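Local coordinates for AxyAgu115A (Amphibacillus xylanus NBRC 15112, PDB 6NPS), which is a family GH115 alpha-glucuronidase that probably hydrolyses alpha-linked glucuronic acid side groups from xylan hemicelluloses such as arabinoglucuronoxylan, at residues D377-L382 with R444-V449. The protein carries 3 engineered substitutions. Sequence-based numbering, arbitrary orientation.
Sequences DVILML and RDLWIV
I379 and M381 on strand 379-382 meet L446 and I448 on strand 446-449, with the two strand axes 8.4 Å apart at closest approach and 36° between their N-to-C directions. The strands run in roughly the same direction but share no hydrogen bond. Strand 405-410 lies between them in the parallel sheet, so the contact is made by side chains alone. I379 and M381 both point toward the other strand, and L446 points back toward them. I379 uses its short branch: CG2 lies 4.3 Å from CB of L446, at the root of that leucine. M381 does the rest with its sulfur. Its CG is anti to the backbone N (chi1 -173°) and CB, CG and SD continue extended, which carries SD well away from its own strand. SD of M381 sits 4.1 Å from CD2 of L446. The same SD is 4.1 Å from CG2 of I448, so the sulfur bridges two alternate residues of strand 446-449. W447, between them, points away and packs on F464 and L467 of helix 458-469. Side chains of strand 212-214 extend the interior layer: W214 touches M381 and I448, while Y212 touches L446 and I448. M349 and A351 of strand 348-351 also pack on M381. These neighbours place the contact inside the TIM-barrel-type domain of the GH115 family, where side chains from non-adjacent strands meet within the barrel. All four touching residues are buried, and across the contact there is neither charge pairing nor hydrogen bonding. The contact is apolar, so it probably holds by van der Waals packing and the hydrophobic effect, at ordinary van der Waals distances.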
# COMPACT_ATOMS: atom_id res chain seq x y z
N ASP A 377 35.62 -45.09 2.75
CA ASP A 377 36.31 -44.66 1.55
C ASP A 377 35.43 -43.79 0.66
O ASP A 377 35.93 -43.33 -0.37
CB ASP A 377 36.86 -45.83 0.71
CG ASP A 377 37.52 -46.91 1.58
OD1 ASP A 377 37.10 -48.09 1.49
OD2 ASP A 377 38.45 -46.56 2.34
N VAL A 378 34.17 -43.54 1.02
CA VAL A 378 33.30 -42.68 0.23
C VAL A 378 33.52 -41.22 0.60
O VAL A 378 33.60 -40.87 1.80
CB VAL A 378 31.82 -43.09 0.41
CG1 VAL A 378 30.89 -42.10 -0.32
CG2 VAL A 378 31.60 -44.50 -0.10
N ILE A 379 33.58 -40.34 -0.40
CA ILE A 379 33.59 -38.91 -0.14
C ILE A 379 32.21 -38.48 0.35
O ILE A 379 31.20 -38.76 -0.30
CB ILE A 379 33.95 -38.12 -1.40
CG1 ILE A 379 35.34 -38.51 -1.93
CG2 ILE A 379 33.88 -36.60 -1.10
CD1 ILE A 379 35.46 -38.26 -3.43
N LEU A 380 32.16 -37.74 1.46
CA LEU A 380 30.89 -37.29 2.04
C LEU A 380 30.74 -35.83 1.67
O LEU A 380 31.46 -34.96 2.20
CB LEU A 380 30.86 -37.53 3.55
CG LEU A 380 30.95 -39.01 3.96
CD1 LEU A 380 31.10 -39.21 5.46
CD2 LEU A 380 29.71 -39.75 3.50
N MET A 381 29.86 -35.55 0.72
CA MET A 381 29.79 -34.20 0.18
C MET A 381 28.77 -33.41 0.97
O MET A 381 27.57 -33.70 0.92
CB MET A 381 29.43 -34.20 -1.31
CG MET A 381 29.56 -32.77 -1.86
SD MET A 381 29.04 -32.64 -3.56
CE MET A 381 27.35 -33.15 -3.42
N LEU A 382 29.26 -32.42 1.75
CA LEU A 382 28.40 -31.48 2.45
C LEU A 382 27.94 -30.41 1.46
O LEU A 382 28.50 -30.25 0.37
CB LEU A 382 29.15 -30.83 3.63
CG LEU A 382 29.64 -31.87 4.66
CD1 LEU A 382 30.73 -31.35 5.57
CD2 LEU A 382 28.49 -32.40 5.47
N ARG A 444 38.25 -31.10 2.31
CA ARG A 444 39.41 -30.89 1.46
C ARG A 444 39.51 -31.82 0.27
O ARG A 444 40.45 -31.69 -0.51
CB ARG A 444 40.70 -31.03 2.29
CG ARG A 444 40.83 -29.95 3.33
CD ARG A 444 42.00 -30.17 4.24
NE ARG A 444 41.93 -29.25 5.35
CZ ARG A 444 42.87 -29.13 6.29
NH1 ARG A 444 43.97 -29.89 6.22
NH2 ARG A 444 42.70 -28.29 7.29
N ASP A 445 38.58 -32.76 0.10
CA ASP A 445 38.73 -33.72 -0.99
C ASP A 445 37.99 -33.31 -2.26
O ASP A 445 38.46 -33.60 -3.36
CB ASP A 445 38.25 -35.08 -0.52
CG ASP A 445 39.32 -35.80 0.31
OD1 ASP A 445 39.60 -35.35 1.45
OD2 ASP A 445 39.90 -36.78 -0.20
N LEU A 446 36.87 -32.62 -2.14
CA LEU A 446 36.13 -32.28 -3.34
C LEU A 446 35.44 -30.94 -3.13
O LEU A 446 34.81 -30.73 -2.09
CB LEU A 446 35.09 -33.38 -3.65
CG LEU A 446 34.27 -33.23 -4.93
CD1 LEU A 446 33.83 -34.62 -5.46
CD2 LEU A 446 33.04 -32.42 -4.64
N TRP A 447 35.55 -30.03 -4.10
CA TRP A 447 34.86 -28.75 -4.06
C TRP A 447 34.19 -28.55 -5.40
O TRP A 447 34.88 -28.54 -6.44
CB TRP A 447 35.81 -27.54 -3.84
CG TRP A 447 36.33 -27.26 -2.47
CD1 TRP A 447 36.30 -28.07 -1.36
CD2 TRP A 447 37.02 -26.06 -2.08
NE1 TRP A 447 36.91 -27.44 -0.31
CE2 TRP A 447 37.37 -26.21 -0.72
CE3 TRP A 447 37.38 -24.88 -2.75
CZ2 TRP A 447 38.06 -25.22 -0.02
CZ3 TRP A 447 38.07 -23.88 -2.02
CH2 TRP A 447 38.41 -24.09 -0.69
N ILE A 448 32.88 -28.33 -5.41
CA ILE A 448 32.23 -28.04 -6.68
C ILE A 448 31.25 -26.88 -6.47
O ILE A 448 30.60 -26.78 -5.42
CB ILE A 448 31.55 -29.31 -7.23
CG1 ILE A 448 30.90 -29.04 -8.59
CG2 ILE A 448 30.57 -29.90 -6.18
CD1 ILE A 448 30.66 -30.32 -9.45
N VAL A 449 31.14 -25.98 -7.45
CA VAL A 449 30.23 -24.84 -7.32
C VAL A 449 29.20 -24.87 -8.44
O VAL A 449 29.53 -25.12 -9.59
CB VAL A 449 30.99 -23.49 -7.25
CG1 VAL A 449 32.00 -23.33 -8.45
CG2 VAL A 449 30.00 -22.30 -7.24